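Local coordinates for D-methionine-binding lipoprotein MetQ (Escherichia coli, PDB 4YAH) that binds methionine as the substrate-binding lipoprotein of an ATP-driven D-methionine permease, at residues 112-117 against 219-224. Residues are numbered along the deposited sequence; the frame is centred on the assembly and turned at random.
With MET (methionine), chain B.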
ATOM      1  N   TYR A 112       6.708  -1.085   0.151  1.00 17.72           N
ATOM      2  CA  TYR A 112       6.198  -2.085   1.090  1.00 18.04           C
ATOM      3  C   TYR A 112       5.981  -3.379   0.321  1.00 16.91           C
ATOM      4  O   TYR A 112       4.886  -3.619  -0.183  1.00 16.73           O
ATOM      5  CB  TYR A 112       4.891  -1.621   1.717  1.00 16.70           C
ATOM      6  CG  TYR A 112       4.992  -0.421   2.620  1.00 17.45           C
ATOM      7  CD1 TYR A 112       5.613  -0.510   3.856  1.00 18.92           C
ATOM      8  CD2 TYR A 112       4.424   0.785   2.254  1.00 19.31           C
ATOM      9  CE1 TYR A 112       5.676   0.586   4.706  1.00 20.57           C
ATOM     10  CE2 TYR A 112       4.477   1.890   3.099  1.00 17.22           C
ATOM     11  CZ  TYR A 112       5.113   1.776   4.318  1.00 18.11           C
ATOM     12  OH  TYR A 112       5.174   2.844   5.167  1.00 22.21           O
ATOM     13  N   PRO A 113       7.038  -4.197   0.178  1.00 15.87           N
ATOM     14  CA  PRO A 113       6.879  -5.383  -0.671  1.00 17.24           C
ATOM     15  C   PRO A 113       5.736  -6.256  -0.160  1.00 15.23           C
ATOM     16  O   PRO A 113       5.642  -6.539   1.030  1.00 19.39           O
ATOM     17  CB  PRO A 113       8.243  -6.075  -0.573  1.00 17.88           C
ATOM     18  CG  PRO A 113       9.217  -4.932  -0.277  1.00 19.64           C
ATOM     19  CD  PRO A 113       8.413  -4.064   0.683  1.00 19.02           C
ATOM     20  N   ILE A 114       4.837  -6.611  -1.062  1.00 15.60           N
ATOM     21  CA  ILE A 114       3.600  -7.257  -0.670  1.00 17.62           C
ATOM     22  C   ILE A 114       3.810  -8.766  -0.561  1.00 19.69           C
ATOM     23  O   ILE A 114       4.651  -9.340  -1.252  1.00 16.35           O
ATOM     24  CB  ILE A 114       2.472  -6.928  -1.659  1.00 15.32           C
ATOM     25  CG1 ILE A 114       1.111  -7.161  -1.016  1.00 16.87           C
ATOM     26  CG2 ILE A 114       2.654  -7.670  -2.979  1.00 16.61           C
ATOM     27  CD1 ILE A 114      -0.032  -6.580  -1.846  1.00 18.54           C
ATOM     28  N   ALA A 115       3.038  -9.391   0.321  1.00 14.65           N
ATOM     29  CA  ALA A 115       3.206 -10.817   0.599  1.00 14.28           C
ATOM     30  C   ALA A 115       1.888 -11.573   0.546  1.00 17.29           C
ATOM     31  O   ALA A 115       0.808 -10.991   0.634  1.00 15.49           O
ATOM     32  CB  ALA A 115       3.860 -11.006   1.945  1.00 16.46           C
ATOM     33  N   GLY A 116       2.010 -12.882   0.355  1.00 16.05           N
ATOM     34  CA  GLY A 116       0.895 -13.809   0.475  1.00 19.40           C
ATOM     35  C   GLY A 116       0.909 -14.431   1.862  1.00 19.94           C
ATOM     36  O   GLY A 116       1.973 -14.773   2.382  1.00 17.58           O
ATOM     37  N   TYR A 117      -0.270 -14.548   2.459  1.00 16.04           N
ATOM     38  CA  TYR A 117      -0.436 -15.025   3.829  1.00 16.47           C
ATOM     39  C   TYR A 117      -1.502 -16.088   3.890  1.00 17.27           C
ATOM     40  O   TYR A 117      -2.370 -16.144   3.028  1.00 16.47           O
ATOM     41  CB  TYR A 117      -0.842 -13.897   4.785  1.00 16.32           C
ATOM     42  CG  TYR A 117       0.080 -12.702   4.829  1.00 15.24           C
ATOM     43  CD1 TYR A 117       1.120 -12.634   5.741  1.00 19.14           C
ATOM     44  CD2 TYR A 117      -0.098 -11.625   3.960  1.00 17.03           C
ATOM     45  CE1 TYR A 117       1.963 -11.527   5.792  1.00 20.50           C
ATOM     46  CE2 TYR A 117       0.733 -10.516   3.999  1.00 17.55           C
ATOM     47  CZ  TYR A 117       1.762 -10.468   4.914  1.00 17.00           C
ATOM     48  OH  TYR A 117       2.600  -9.375   4.977  1.00 19.07           O
ATOM     49  N   PHE A 219       5.212 -16.082   0.646  1.00 18.39           N
ATOM     50  CA  PHE A 219       6.033 -15.594  -0.451  1.00 15.67           C
ATOM     51  C   PHE A 219       5.888 -14.089  -0.438  1.00 16.88           C
ATOM     52  O   PHE A 219       4.905 -13.581   0.086  1.00 16.17           O
ATOM     53  CB  PHE A 219       5.620 -16.183  -1.799  1.00 15.75           C
ATOM     54  CG  PHE A 219       4.150 -16.086  -2.091  1.00 18.59           C
ATOM     55  CD1 PHE A 219       3.309 -17.169  -1.878  1.00 19.41           C
ATOM     56  CD2 PHE A 219       3.603 -14.909  -2.575  1.00 19.99           C
ATOM     57  CE1 PHE A 219       1.955 -17.077  -2.151  1.00 19.84           C
ATOM     58  CE2 PHE A 219       2.256 -14.817  -2.850  1.00 18.60           C
ATOM     59  CZ  PHE A 219       1.432 -15.901  -2.648  1.00 19.37           C
ATOM     60  N   VAL A 220       6.886 -13.415  -0.993  1.00 17.24           N
ATOM     61  CA  VAL A 220       6.990 -11.964  -0.921  1.00 17.02           C
ATOM     62  C   VAL A 220       7.524 -11.433  -2.240  1.00 19.17           C
ATOM     63  O   VAL A 220       8.412 -12.015  -2.858  1.00 17.72           O
ATOM     64  CB  VAL A 220       7.926 -11.519   0.227  1.00 16.74           C
ATOM     65  CG1 VAL A 220       7.837  -9.998   0.430  1.00 19.54           C
ATOM     66  CG2 VAL A 220       7.587 -12.254   1.494  1.00 24.90           C
ATOM     67  N   GLU A 221       6.925 -10.339  -2.671  1.00 17.61           N
ATOM     68  CA  GLU A 221       7.383  -9.537  -3.792  1.00 15.87           C
ATOM     69  C   GLU A 221       8.833  -9.076  -3.628  1.00 17.27           C
ATOM     70  O   GLU A 221       9.258  -8.833  -2.496  1.00 18.78           O
ATOM     71  CB  GLU A 221       6.434  -8.350  -3.891  1.00 17.49           C
ATOM     72  CG  GLU A 221       6.513  -7.477  -5.112  1.00 20.37           C
ATOM     73  CD  GLU A 221       5.501  -6.337  -4.993  1.00 17.67           C
ATOM     74  OE1 GLU A 221       5.605  -5.568  -4.007  1.00 19.20           O
ATOM     75  OE2 GLU A 221       4.592  -6.241  -5.849  1.00 19.86           O
ATOM     76  N   ASP A 222       9.576  -8.943  -4.738  1.00 19.11           N
ATOM     77  CA  ASP A 222      10.932  -8.359  -4.702  1.00 20.19           C
ATOM     78  C   ASP A 222      10.908  -6.924  -4.191  1.00 20.64           C
ATOM     79  O   ASP A 222       9.971  -6.197  -4.466  1.00 20.85           O
ATOM     80  CB  ASP A 222      11.586  -8.354  -6.093  1.00 28.47           C
ATOM     81  CG  ASP A 222      11.862  -9.740  -6.631  1.00 55.67           C
ATOM     82  OD1 ASP A 222      11.943  -9.869  -7.876  1.00 52.81           O
ATOM     83  OD2 ASP A 222      12.008 -10.689  -5.825  1.00 41.08           O
ATOM     84  N   LYS A 223      11.952  -6.511  -3.471  1.00 23.77           N
ATOM     85  CA  LYS A 223      12.082  -5.117  -3.025  1.00 23.56           C
ATOM     86  C   LYS A 223      12.046  -4.141  -4.204  1.00 25.08           C
ATOM     87  O   LYS A 223      11.493  -3.042  -4.096  1.00 25.03           O
ATOM     88  CB  LYS A 223      13.380  -4.907  -2.242  1.00 32.41           C
ATOM     89  CG  LYS A 223      13.421  -5.599  -0.890  1.00 38.35           C
ATOM     90  CD  LYS A 223      14.782  -5.420  -0.222  1.00 47.35           C
ATOM     91  CE  LYS A 223      14.995  -6.426   0.906  1.00 67.89           C
ATOM     92  NZ  LYS A 223      13.976  -6.295   1.988  1.00 61.15           N
ATOM     93  N   GLU A 224      12.657  -4.536  -5.314  1.00 21.38           N
ATOM     94  CA  GLU A 224      12.650  -3.718  -6.520  1.00 21.81           C
ATOM     95  C   GLU A 224      11.327  -3.835  -7.254  1.00 22.45           C
ATOM     96  O   GLU A 224      11.014  -4.854  -7.860  1.00 22.38           O
ATOM     97  CB  GLU A 224      13.797  -4.113  -7.464  1.00 26.59           C
ATOM     98  CG  GLU A 224      13.820  -3.292  -8.747  1.00 29.47           C
ATOM     99  CD  GLU A 224      13.965  -1.806  -8.464  1.00 36.87           C
ATOM    100  OE1 GLU A 224      14.970  -1.437  -7.823  1.00 32.37           O
ATOM    101  OE2 GLU A 224      13.074  -1.013  -8.860  1.00 34.35           O
TER
HETATM  102  N   MET B 301       0.747   0.862   1.209  1.00 16.33           N
HETATM  103  CA  MET B 301       0.147   0.178   0.063  1.00 16.55           C
HETATM  104  C   MET B 301       1.184  -0.700  -0.595  1.00 17.10           C
HETATM  105  O   MET B 301       2.285  -0.208  -0.864  1.00 17.75           O
HETATM  106  CB  MET B 301      -0.399   1.188  -0.950  1.00 18.12           C
HETATM  107  CG  MET B 301      -1.208   0.572  -2.082  1.00 15.74           C
HETATM  108  SD  MET B 301      -1.836   1.772  -3.275  1.00 15.65           S
HETATM  109  CE  MET B 301      -3.159   2.516  -2.323  1.00 16.05           C
HETATM  110  OXT MET B 301       0.916  -1.885  -0.878  1.00 18.27           O
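Ile114 and Glu221 grip each other through two hydrogen bonds where two crossovers between the lobes of this periplasmic-binding-protein fold run antiparallel at the edge of the five-stranded sheet, on the side facing the six-stranded one. Glu221 N gives a nearly straight bond to Ile114 O at 2.9 Å. In return Ile114 N reaches Glu221 OE1 at 3.2 Å, meeting the carboxylate from above its plane, 56° out of it. With CG anti to its own backbone N (chi1 -169°) and the chain extended beyond, Glu221 reaches across to the neighbouring segment, laying its carboxylate against Ile114 CG2, 3.7 Å from CD. Pro113 packs alongside, its CB against Glu221 O and Val220 CG1, its CG over the backbone of Lys223. Farther along, Gly116 N donates to Phe219 O at 3.0 Å, and Ala115 and Val220 form a non-hydrogen-bonded pair with their methyls touching on one face of the sheet.

Tyr112 touches the ligand itself, packing beside its amino and carboxylate groups with CD2 3.8 Å from the methionine N. Glu221 stands one step behind: its OE1 also takes a salt bridge from Arg144, which in turn bonds the bound methionine, so the glutamate is likely to help hold a ligand-binding arginine in place. An alanine in place of Glu221 would probably leave Arg144 without this carboxylate partner and Ile114 N without this acceptor. At the other end the Phe219 ring, packed on Leu148 of helix 139-151, takes the CA of Gly116 over one face, 4.0 Å from the ring centroid and offset toward the rim.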